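Local atomic coordinates of CRISPR-associated endonuclease Cas9 (Campylobacter jejuni subsp. jejuni serotype O:2, PDB entry 5X2G), a protein that is guided by CRISPR RNA and tracrRNA to invading DNA, whose two strands it cleaves with separate HNH and RuvC-like nuclease domains. Residues Asn251-Thr256 and Leu400-Lys405; Phe269-Leu274 and Pro412-Gly417; Lys363-Ile368 and Ser392-Lys397. All coordinates share one frame; numbering follows the deposited sequence.

Contact 1 of 3, residues Asn251-Thr256 and Leu400-Lys405. With nucleotides of chain B.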
loop_
_atom_site.group_PDB
_atom_site.type_symbol
_atom_site.label_atom_id
_atom_site.label_comp_id
_atom_site.label_asym_id
_atom_site.label_seq_id
_atom_site.Cartn_x
_atom_site.Cartn_y
_atom_site.Cartn_z
ATOM N N ASN A 251 6.280 -0.862 19.797
ATOM C CA ASN A 251 6.514 -1.338 21.151
ATOM C C ASN A 251 7.795 -0.748 21.728
ATOM O O ASN A 251 8.668 -0.258 21.007
ATOM C CB ASN A 251 6.589 -2.867 21.185
ATOM C CG ASN A 251 5.293 -3.524 20.763
ATOM O OD1 ASN A 251 4.217 -3.164 21.242
ATOM N ND2 ASN A 251 5.388 -4.489 19.854
ATOM N N CYS A 252 7.893 -0.806 23.052
ATOM C CA CYS A 252 9.085 -0.338 23.743
ATOM C C CYS A 252 10.281 -1.204 23.373
ATOM O O CYS A 252 10.162 -2.423 23.228
ATOM C CB CYS A 252 8.854 -0.364 25.254
ATOM S SG CYS A 252 10.262 0.146 26.268
ATOM N N SER A 253 11.441 -0.566 23.210
ATOM C CA SER A 253 12.662 -1.296 22.894
ATOM C C SER A 253 13.246 -2.029 24.097
ATOM O O SER A 253 14.125 -2.878 23.917
ATOM C CB SER A 253 13.705 -0.343 22.300
ATOM O OG SER A 253 13.868 0.815 23.100
ATOM N N PHE A 254 12.782 -1.727 25.310
ATOM C CA PHE A 254 13.165 -2.464 26.511
ATOM C C PHE A 254 12.148 -3.538 26.878
ATOM O O PHE A 254 12.507 -4.709 27.037
ATOM C CB PHE A 254 13.335 -1.507 27.697
ATOM C CG PHE A 254 14.574 -0.668 27.632
ATOM C CD1 PHE A 254 15.828 -1.258 27.637
ATOM C CD2 PHE A 254 14.487 0.714 27.595
ATOM C CE1 PHE A 254 16.974 -0.483 27.590
ATOM C CE2 PHE A 254 15.627 1.495 27.549
ATOM C CZ PHE A 254 16.872 0.895 27.547
ATOM N N PHE A 255 10.883 -3.155 27.023
ATOM C CA PHE A 255 9.795 -4.069 27.355
ATOM C C PHE A 255 8.925 -4.210 26.107
ATOM O O PHE A 255 7.986 -3.442 25.894
ATOM C CB PHE A 255 9.003 -3.557 28.554
ATOM C CG PHE A 255 9.862 -3.176 29.729
ATOM C CD1 PHE A 255 10.616 -4.130 30.393
ATOM C CD2 PHE A 255 9.914 -1.864 30.173
ATOM C CE1 PHE A 255 11.410 -3.781 31.476
ATOM C CE2 PHE A 255 10.703 -1.509 31.256
ATOM C CZ PHE A 255 11.450 -2.469 31.908
ATOM N N THR A 256 9.246 -5.210 25.284
ATOM C CA THR A 256 8.582 -5.376 23.996
ATOM C C THR A 256 7.096 -5.686 24.125
ATOM O O THR A 256 6.373 -5.587 23.127
ATOM C CB THR A 256 9.273 -6.476 23.191
ATOM O OG1 THR A 256 9.287 -7.691 23.950
ATOM C CG2 THR A 256 10.702 -6.072 22.866
ATOM N N LEU A 400 7.367 8.348 21.817
ATOM C CA LEU A 400 8.772 8.048 22.044
ATOM C C LEU A 400 9.065 6.618 21.596
ATOM O O LEU A 400 8.210 5.924 21.040
ATOM C CB LEU A 400 9.137 8.246 23.514
ATOM C CG LEU A 400 9.033 9.663 24.083
ATOM C CD1 LEU A 400 9.563 9.711 25.506
ATOM C CD2 LEU A 400 9.770 10.653 23.196
ATOM N N ASN A 401 10.288 6.160 21.844
ATOM C CA ASN A 401 10.671 4.793 21.523
ATOM C C ASN A 401 10.728 3.890 22.748
ATOM O O ASN A 401 11.070 2.712 22.615
ATOM C CB ASN A 401 12.016 4.778 20.791
ATOM C CG ASN A 401 11.890 5.181 19.329
ATOM O OD1 ASN A 401 11.025 4.683 18.607
ATOM N ND2 ASN A 401 12.750 6.095 18.889
ATOM N N ILE A 402 10.396 4.406 23.934
ATOM C CA ILE A 402 10.296 3.602 25.143
ATOM C C ILE A 402 8.924 3.833 25.770
ATOM O O ILE A 402 8.208 4.775 25.428
ATOM C CB ILE A 402 11.421 3.907 26.154
ATOM C CG1 ILE A 402 11.428 5.389 26.529
ATOM C CG2 ILE A 402 12.770 3.482 25.592
ATOM C CD1 ILE A 402 12.627 5.793 27.349
ATOM N N SER A 403 8.570 2.957 26.704
ATOM C CA SER A 403 7.223 2.903 27.254
ATOM C C SER A 403 7.109 3.702 28.549
ATOM O O SER A 403 8.089 4.224 29.084
ATOM C CB SER A 403 6.817 1.453 27.505
ATOM O OG SER A 403 7.744 0.815 28.368
ATOM N N PHE A 404 5.874 3.786 29.054
ATOM C CA PHE A 404 5.650 4.342 30.385
ATOM C C PHE A 404 6.378 3.528 31.444
ATOM O O PHE A 404 6.984 4.090 32.364
ATOM C CB PHE A 404 4.154 4.388 30.698
ATOM C CG PHE A 404 3.444 5.580 30.124
ATOM C CD1 PHE A 404 4.117 6.773 29.917
ATOM C CD2 PHE A 404 2.098 5.509 29.801
ATOM C CE1 PHE A 404 3.462 7.873 29.392
ATOM C CE2 PHE A 404 1.438 6.602 29.277
ATOM C CZ PHE A 404 2.120 7.785 29.069
ATOM N N LYS A 405 6.322 2.197 31.332
ATOM C CA LYS A 405 6.974 1.336 32.312
ATOM C C LYS A 405 8.465 1.633 32.398
ATOM O O LYS A 405 9.044 1.630 33.490
ATOM C CB LYS A 405 6.738 -0.132 31.959
ATOM C CG LYS A 405 7.362 -1.113 32.935
ATOM C CD LYS A 405 7.203 -2.548 32.459
ATOM C CE LYS A 405 7.891 -3.516 33.408
ATOM N NZ LYS A 405 7.853 -4.915 32.901
ATOM P P A B 5 13.873 8.086 21.958
ATOM O OP1 A B 5 12.407 8.067 22.201
ATOM O OP2 A B 5 14.403 7.541 20.682
ATOM O "O5'" A B 5 14.371 9.593 22.077
ATOM C "C5'" A B 5 14.191 10.321 23.282
ATOM C "C4'" A B 5 14.912 11.640 23.237
ATOM O "O4'" A B 5 16.342 11.431 23.092
ATOM C "C3'" A B 5 14.564 12.541 22.069
ATOM O "O3'" A B 5 13.330 13.213 22.231
ATOM C "C2'" A B 5 15.775 13.459 22.002
ATOM O "O2'" A B 5 15.730 14.428 23.039
ATOM C "C1'" A B 5 16.899 12.476 22.318
ATOM N N9 A B 5 17.472 11.906 21.084
ATOM C C8 A B 5 17.347 10.632 20.586
ATOM N N7 A B 5 17.975 10.449 19.450
ATOM C C5 A B 5 18.548 11.685 19.180
ATOM C C6 A B 5 19.347 12.152 18.121
ATOM N N6 A B 5 19.727 11.399 17.086
ATOM N N1 A B 5 19.747 13.442 18.161
ATOM C C2 A B 5 19.371 14.204 19.196
ATOM N N3 A B 5 18.625 13.879 20.248
ATOM C C4 A B 5 18.242 12.591 20.178
ATOM P P A B 4 16.383 3.130 21.075
ATOM O OP1 A B 4 14.982 2.668 21.234
ATOM O OP2 A B 4 16.929 3.380 19.715
ATOM O "O5'" A B 4 16.560 4.470 21.917
ATOM C "C5'" A B 4 16.129 4.532 23.265
ATOM C "C4'" A B 4 16.441 5.865 23.889
ATOM O "O4'" A B 4 17.880 6.050 23.996
ATOM C "C3'" A B 4 15.993 7.091 23.119
ATOM O "O3'" A B 4 14.602 7.348 23.189
ATOM C "C2'" A B 4 16.864 8.171 23.735
ATOM O "O2'" A B 4 16.415 8.482 25.045
ATOM C "C1'" A B 4 18.190 7.425 23.846
ATOM N N9 A B 4 18.970 7.606 22.609
ATOM C C8 A B 4 19.063 6.772 21.521
ATOM N N7 A B 4 19.815 7.249 20.557
ATOM C C5 A B 4 20.230 8.485 21.038
ATOM C C6 A B 4 21.050 9.492 20.496
ATOM N N6 A B 4 21.628 9.411 19.296
ATOM N N1 A B 4 21.261 10.600 21.241
ATOM C C2 A B 4 20.684 10.685 22.446
ATOM N N3 A B 4 19.895 9.808 23.061
ATOM C C4 A B 4 19.707 8.720 22.296
HETATM O O HOH W 1 11.160 0.858 20.189
#

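Contact 2 of 3, residues Phe269-Leu274 and Pro412-Gly417. With nucleotides of chain B.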
loop_
_atom_site.group_PDB
_atom_site.type_symbol
_atom_site.label_atom_id
_atom_site.label_comp_id
_atom_site.label_asym_id
_atom_site.label_seq_id
_atom_site.Cartn_x
_atom_site.Cartn_y
_atom_site.Cartn_z
ATOM N N PHE A 269 7.355 14.433 28.631
ATOM C CA PHE A 269 7.830 15.809 28.732
ATOM C C PHE A 269 9.031 15.902 29.664
ATOM O O PHE A 269 10.011 16.594 29.363
ATOM C CB PHE A 269 6.705 16.721 29.221
ATOM C CG PHE A 269 5.655 17.004 28.182
ATOM C CD1 PHE A 269 6.006 17.214 26.858
ATOM C CD2 PHE A 269 4.315 17.058 28.533
ATOM C CE1 PHE A 269 5.040 17.476 25.904
ATOM C CE2 PHE A 269 3.345 17.318 27.584
ATOM C CZ PHE A 269 3.709 17.529 26.268
ATOM N N MET A 270 8.975 15.205 30.801
ATOM C CA MET A 270 10.084 15.235 31.747
ATOM C C MET A 270 11.306 14.517 31.187
ATOM O O MET A 270 12.439 14.981 31.360
ATOM C CB MET A 270 9.656 14.603 33.072
ATOM C CG MET A 270 10.707 14.683 34.164
ATOM S SD MET A 270 10.454 16.086 35.265
ATOM C CE MET A 270 9.039 15.523 36.210
ATOM N N PHE A 271 11.094 13.388 30.507
ATOM C CA PHE A 271 12.209 12.582 30.022
ATOM C C PHE A 271 12.981 13.304 28.924
ATOM O O PHE A 271 14.215 13.362 28.957
ATOM C CB PHE A 271 11.687 11.232 29.526
ATOM C CG PHE A 271 12.738 10.361 28.897
ATOM C CD1 PHE A 271 13.712 9.754 29.674
ATOM C CD2 PHE A 271 12.737 10.130 27.531
ATOM C CE1 PHE A 271 14.674 8.944 29.099
ATOM C CE2 PHE A 271 13.696 9.320 26.950
ATOM C CZ PHE A 271 14.666 8.726 27.735
ATOM N N VAL A 272 12.272 13.860 27.941
ATOM C CA VAL A 272 12.943 14.569 26.855
ATOM C C VAL A 272 13.633 15.822 27.382
ATOM O O VAL A 272 14.726 16.183 26.926
ATOM C CB VAL A 272 11.941 14.894 25.732
ATOM C CG1 VAL A 272 12.589 15.770 24.673
ATOM C CG2 VAL A 272 11.412 13.611 25.107
ATOM N N ALA A 273 13.019 16.497 28.356
ATOM C CA ALA A 273 13.635 17.689 28.933
ATOM C C ALA A 273 14.945 17.345 29.630
ATOM O O ALA A 273 15.978 17.981 29.387
ATOM C CB ALA A 273 12.665 18.363 29.906
ATOM N N LEU A 274 14.922 16.334 30.502
ATOM C CA LEU A 274 16.141 15.924 31.193
ATOM C C LEU A 274 17.189 15.417 30.210
ATOM O O LEU A 274 18.389 15.637 30.404
ATOM C CB LEU A 274 15.819 14.851 32.233
ATOM C CG LEU A 274 14.930 15.269 33.405
ATOM C CD1 LEU A 274 14.491 14.049 34.204
ATOM C CD2 LEU A 274 15.652 16.266 34.299
ATOM N N PRO A 412 13.211 8.901 37.473
ATOM C CA PRO A 412 13.676 9.217 38.838
ATOM C C PRO A 412 15.189 9.322 38.949
ATOM O O PRO A 412 15.691 10.204 39.655
ATOM C CB PRO A 412 13.120 8.058 39.674
ATOM C CG PRO A 412 11.908 7.633 38.945
ATOM C CD PRO A 412 12.246 7.783 37.486
ATOM N N LEU A 413 15.932 8.448 38.265
ATOM C CA LEU A 413 17.388 8.522 38.323
ATOM C C LEU A 413 17.924 9.728 37.565
ATOM O O LEU A 413 18.926 10.322 37.979
ATOM C CB LEU A 413 18.008 7.239 37.772
ATOM C CG LEU A 413 17.682 5.938 38.505
ATOM C CD1 LEU A 413 18.534 4.808 37.959
ATOM C CD2 LEU A 413 17.890 6.096 40.001
ATOM N N MET A 414 17.280 10.103 36.457
ATOM C CA MET A 414 17.750 11.242 35.677
ATOM C C MET A 414 17.410 12.573 36.337
ATOM O O MET A 414 18.098 13.571 36.094
ATOM C CB MET A 414 17.173 11.187 34.263
ATOM C CG MET A 414 17.747 10.061 33.421
ATOM S SD MET A 414 17.063 10.017 31.755
ATOM C CE MET A 414 17.494 11.652 31.163
ATOM N N LEU A 415 16.361 12.615 37.164
ATOM C CA LEU A 415 16.113 13.805 37.972
ATOM C C LEU A 415 17.270 14.073 38.924
ATOM O O LEU A 415 17.540 15.230 39.266
ATOM C CB LEU A 415 14.805 13.654 38.751
ATOM C CG LEU A 415 13.510 13.949 37.993
ATOM C CD1 LEU A 415 12.298 13.528 38.809
ATOM C CD2 LEU A 415 13.431 15.428 37.640
ATOM N N GLU A 416 17.967 13.023 39.352
ATOM C CA GLU A 416 19.142 13.139 40.203
ATOM C C GLU A 416 20.404 13.493 39.422
ATOM O O GLU A 416 21.502 13.417 39.983
ATOM C CB GLU A 416 19.355 11.834 40.974
ATOM C CG GLU A 416 18.119 11.356 41.723
ATOM C CD GLU A 416 18.301 9.981 42.339
ATOM O OE1 GLU A 416 19.447 9.485 42.362
ATOM O OE2 GLU A 416 17.296 9.396 42.797
ATOM N N GLY A 417 20.274 13.865 38.148
ATOM C CA GLY A 417 21.401 14.289 37.347
ATOM C C GLY A 417 22.069 13.203 36.531
ATOM O O GLY A 417 22.960 13.514 35.730
ATOM P P A B 5 13.873 8.086 21.958
ATOM O OP1 A B 5 12.407 8.067 22.201
ATOM O OP2 A B 5 14.403 7.541 20.682
ATOM O "O5'" A B 5 14.371 9.593 22.077
ATOM C "C5'" A B 5 14.191 10.321 23.282
ATOM C "C4'" A B 5 14.912 11.640 23.237
ATOM O "O4'" A B 5 16.342 11.431 23.092
ATOM C "C3'" A B 5 14.564 12.541 22.069
ATOM O "O3'" A B 5 13.330 13.213 22.231
ATOM C "C2'" A B 5 15.775 13.459 22.002
ATOM O "O2'" A B 5 15.730 14.428 23.039
ATOM C "C1'" A B 5 16.899 12.476 22.318
ATOM N N9 A B 5 17.472 11.906 21.084
ATOM C C8 A B 5 17.347 10.632 20.586
ATOM N N7 A B 5 17.975 10.449 19.450
ATOM C C5 A B 5 18.548 11.685 19.180
ATOM C C6 A B 5 19.347 12.152 18.121
ATOM N N6 A B 5 19.727 11.399 17.086
ATOM N N1 A B 5 19.747 13.442 18.161
ATOM C C2 A B 5 19.371 14.204 19.196
ATOM N N3 A B 5 18.625 13.879 20.248
ATOM C C4 A B 5 18.242 12.591 20.178
#

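Contact 3 of 3, residues Lys363-Ile368 and Ser392-Lys397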
loop_
_atom_site.group_PDB
_atom_site.type_symbol
_atom_site.label_atom_id
_atom_site.label_comp_id
_atom_site.label_asym_id
_atom_site.label_seq_id
_atom_site.Cartn_x
_atom_site.Cartn_y
_atom_site.Cartn_z
ATOM N N LYS A 363 -2.446 9.390 26.757
ATOM C CA LYS A 363 -2.523 8.307 25.783
ATOM C C LYS A 363 -3.874 8.296 25.077
ATOM O O LYS A 363 -3.947 8.067 23.865
ATOM C CB LYS A 363 -2.265 6.968 26.474
ATOM C CG LYS A 363 -2.510 5.755 25.594
ATOM C CD LYS A 363 -2.323 4.465 26.374
ATOM C CE LYS A 363 -2.489 3.252 25.475
ATOM N NZ LYS A 363 -2.230 1.982 26.207
ATOM N N ASP A 364 -4.956 8.549 25.821
ATOM C CA ASP A 364 -6.285 8.559 25.218
ATOM C C ASP A 364 -6.444 9.720 24.244
ATOM O O ASP A 364 -7.083 9.573 23.196
ATOM C CB ASP A 364 -7.358 8.620 26.307
ATOM C CG ASP A 364 -7.367 7.385 27.188
ATOM O OD1 ASP A 364 -6.836 6.339 26.756
ATOM O OD2 ASP A 364 -7.910 7.456 28.314
ATOM N N ILE A 365 -5.877 10.883 24.574
ATOM C CA ILE A 365 -5.938 12.021 23.663
ATOM C C ILE A 365 -5.160 11.726 22.386
ATOM O O ILE A 365 -5.584 12.094 21.283
ATOM C CB ILE A 365 -5.417 13.290 24.364
ATOM C CG1 ILE A 365 -6.270 13.611 25.593
ATOM C CG2 ILE A 365 -5.400 14.468 23.402
ATOM C CD1 ILE A 365 -5.792 14.820 26.366
ATOM N N THR A 366 -4.017 11.049 22.510
ATOM C CA THR A 366 -3.189 10.762 21.343
ATOM C C THR A 366 -3.876 9.779 20.402
ATOM O O THR A 366 -3.767 9.905 19.177
ATOM C CB THR A 366 -1.828 10.219 21.787
ATOM O OG1 THR A 366 -1.188 11.169 22.650
ATOM C CG2 THR A 366 -0.932 9.946 20.584
ATOM N N LEU A 367 -4.604 8.807 20.952
ATOM C CA LEU A 367 -5.186 7.737 20.147
ATOM C C LEU A 367 -6.607 8.059 19.686
ATOM O O LEU A 367 -6.887 8.074 18.482
ATOM C CB LEU A 367 -5.167 6.422 20.936
ATOM C CG LEU A 367 -3.781 5.839 21.215
ATOM C CD1 LEU A 367 -3.891 4.523 21.969
ATOM C CD2 LEU A 367 -3.006 5.659 19.919
ATOM N N ILE A 368 -7.512 8.312 20.629
ATOM C CA ILE A 368 -8.932 8.457 20.321
ATOM C C ILE A 368 -9.192 9.788 19.625
ATOM O O ILE A 368 -9.410 10.814 20.281
ATOM C CB ILE A 368 -9.789 8.331 21.592
ATOM C CG1 ILE A 368 -9.388 7.084 22.384
ATOM C CG2 ILE A 368 -11.266 8.273 21.230
ATOM C CD1 ILE A 368 -10.107 6.945 23.709
ATOM N N SER A 392 -10.832 17.229 25.633
ATOM C CA SER A 392 -11.247 16.589 24.390
ATOM C C SER A 392 -10.790 17.372 23.167
ATOM O O SER A 392 -10.550 16.778 22.110
ATOM C CB SER A 392 -12.765 16.418 24.366
ATOM O OG SER A 392 -13.191 15.482 25.338
ATOM N N LYS A 393 -10.664 18.692 23.283
ATOM C CA LYS A 393 -10.296 19.527 22.146
ATOM C C LYS A 393 -8.799 19.519 21.855
ATOM O O LYS A 393 -8.373 20.165 20.893
ATOM C CB LYS A 393 -10.766 20.966 22.379
ATOM N N LEU A 394 -8.000 18.811 22.649
ATOM C CA LEU A 394 -6.560 18.780 22.445
ATOM C C LEU A 394 -6.185 17.775 21.362
ATOM O O LEU A 394 -6.815 16.724 21.210
ATOM C CB LEU A 394 -5.839 18.430 23.748
ATOM C CG LEU A 394 -5.922 19.472 24.863
ATOM C CD1 LEU A 394 -5.281 18.937 26.134
ATOM C CD2 LEU A 394 -5.255 20.767 24.429
ATOM N N GLU A 395 -5.139 18.107 20.610
ATOM C CA GLU A 395 -4.666 17.286 19.498
ATOM C C GLU A 395 -3.225 16.871 19.785
ATOM O O GLU A 395 -2.295 17.669 19.622
ATOM C CB GLU A 395 -4.786 18.047 18.178
ATOM C CG GLU A 395 -6.180 18.619 17.936
ATOM C CD GLU A 395 -6.247 19.541 16.732
ATOM O OE1 GLU A 395 -7.281 19.529 16.030
ATOM O OE2 GLU A 395 -5.270 20.281 16.488
ATOM N N PHE A 396 -3.046 15.628 20.224
ATOM C CA PHE A 396 -1.733 15.047 20.466
ATOM C C PHE A 396 -1.406 14.028 19.381
ATOM O O PHE A 396 -2.301 13.426 18.781
ATOM C CB PHE A 396 -1.664 14.358 21.834
ATOM C CG PHE A 396 -1.730 15.298 23.005
ATOM C CD1 PHE A 396 -1.535 16.661 22.843
ATOM C CD2 PHE A 396 -1.976 14.809 24.280
ATOM C CE1 PHE A 396 -1.594 17.517 23.930
ATOM C CE2 PHE A 396 -2.036 15.658 25.368
ATOM C CZ PHE A 396 -1.844 17.015 25.194
ATOM N N LYS A 397 -0.114 13.834 19.140
ATOM C CA LYS A 397 0.354 12.788 18.240
ATOM C C LYS A 397 1.799 12.464 18.595
ATOM O O LYS A 397 2.395 13.089 19.478
ATOM C CB LYS A 397 0.216 13.201 16.771
ATOM C CG LYS A 397 1.075 14.388 16.372
ATOM C CD LYS A 397 1.258 14.447 14.867
ATOM C CE LYS A 397 2.152 15.607 14.467
ATOM N NZ LYS A 397 2.469 15.577 13.013
HETATM O O HOH W 2 1.473 12.249 21.791
#

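Contact 1 of 3, residues Asn251-Thr256 and Leu400-Lys405
An irregular loop and the lead-in to helix 404-415 come within 4.4 Å at the CA atoms of Cys-252 and Ile-402, joined directly by one weak hydrogen bond from Ser-253 N to Asn-401 O and indirectly by a water that donates to Asn-251 O and Asn-401 O. Cys-252 sits at the middle. With SG anti to its own backbone N (chi1 178°), the sulfur turns back to the residues that follow and accepts two N-H groups, from Phe-254 and, almost straight at 172°, from Phe-255. The same sulfur lies 3.3 Å from Ser-403 N and packs against Ile-402 CB, so this buried cysteine holds its own loop in shape and meets the other segment. Phe-255 and Lys-405 cross at about a right angle. The lysine is fully extended and runs over one ring face: its CD makes a CH-pi contact, and NZ stands 4.1 Å from the ring centroid in a cation-pi interaction. Phe-254 CB lies toward the rim of the opposite face, while Ser-403 OG comes in at the ring edge, in plane. The Phe-254 ring meets Ile-402 CG2 obliquely at 3.8 Å. At the other end the segments together bind consecutive RNA phosphates in the alpha-helical recognition lobe of Cas9. Ser-253 OG gives a hydrogen bond to OP1 of A4 of chain B at 2.9 Å; Asn-401 takes the next phosphate twice, its backbone N bonding OP1 and its ND2 bonding OP2 of A5 of chain B, the latter at 2.8 Å. Ser-403 is the N-cap of helix 404-415, with OG weakly bonded to Ala-406 N. Leu-400 rests on Ala-268 and Val-272 of helix 266-287, and Phe-254 on Tyr-420 and Cys-424 of helix 420-427.

Contact 2 of 3, residues Phe269-Leu274 and Pro412-Gly417
Sulfur and aromatic carbon meet where Met-414 reaches Phe-271. Met-414 SD lies 3.7 Å from Phe-271 CE1 and 4.8 Å from the ring centroid, 67° off the ring normal: a Met-aromatic contact made obliquely. The bend at the end of the methionine matters here, because chi3 of 58° turns the terminal methyl off the line of the chain and sends it to Leu-274, leaving the sulfur beside the ring. The remaining contacts across the two segments are apolar side-chain packing. Met-414 CE presses on Leu-274 CB at 3.8 Å and comes almost as close to the backbone carbonyl carbon of Leu-274, while Leu-274 CD1 touches Met-414 CB in return. Leucine meets leucine next, with Leu-274 CD1 lying 3.9 Å from Leu-415 CD2 and also against the backbone N of Leu-415. That same CD2 receives Met-270 SD at 3.9 Å, the two side chains crossing at about a right angle. This is helix-to-helix packing in the alpha-helical recognition (REC) lobe of Cas9, which binds the guide RNA: helix 266-287 lies against the C-terminal part of helix 404-415, with the CA atoms of Leu-274 and Met-414 6.7 Å apart. Leu-301 of helix 294-307 touches both Leu-274 and Leu-415, so a third helix closes over the leucine pair, and Tyr-420 of helix 420-427 packs on Phe-271. Nucleic acid supplies the other kind of contact. C5' of A5 of chain B approaches Phe-271 CE2 at 3.8 Å, again obliquely to the ring, and Val-272, whose CB points away from residues 412-417, sets CG2 3.5 Å from O3' of that nucleotide.

Contact 3 of 3, residues Lys363-Ile368 and Ser392-Lys397
Ile-365 and Phe-396 form the heart of a contact in the alpha-helical recognition lobe, in which the last turns of helix 355-367 pack against the extended connection that leads from helix 385-392 to helix 404-415. The tight part is mainly apolar. Ile-365 CG2 is its hub: with CG2 anti to the backbone N and CG1 beside it (chi1 -60°), the methyl branch touches both loop side chains, 3.6 Å from Phe-396 CD2 and 4.0 Å from Leu-394 CB. It also sits 3.4 Å from the backbone oxygen of Leu-394. Ile-365 CD1 reaches further out, to Phe-396 CE2. The isoleucine meets the aromatic ring obliquely, whereas Thr-366 OG1 lies at the ring's edge, near its plane. Tyr-341 of helix 336-344 packs edge-to-face with Phe-396 and also touches Leu-394, so the apolar group continues into that helix.

Toward Lys-397 the packing becomes looser and more polar. Thr-366 CG2 comes only to 3.9 Å of Lys-397 CA, and the exposed lysine side chain starts off away from the helix. Both residues lie beside phosphates of the bound DNA, while Phe-396 O takes a hydrogen bond from Lys-369 NZ. Water rather than a direct bond spans this end: a single molecule donates to Thr-366 OG1 and to Lys-397 O, the latter at 2.6 Å. The threonine hydroxyl is also hydrogen-bonded to Ala-362 O one turn back in its own helix, which ties it down where its oxygen stands 3.3 Å from Phe-396 CB.

Contacts 1 and 2 form one continuous packing region, their centres 16 Å apart, on helix 404-415: the first takes its N-terminal end, the second its C-terminal part. They meet where Ile-402 CD1 lies 3.6 Å from Phe-271 CZ and Leu-400 CD1 lies 3.8 Å from Phe-271 CD2, and A5 of chain B is shared, its phosphate held in contact 1 and its sugar touched in contact 2. Contact 3 adjoins contact 1 only through the chain, with centres 19 Å apart, and faces DNA instead of RNA; contacts 2 and 3 have centres 24 Å apart and nearest atoms about 6 Å apart, with no touch. All three lie away from the predicted RuvC metal site.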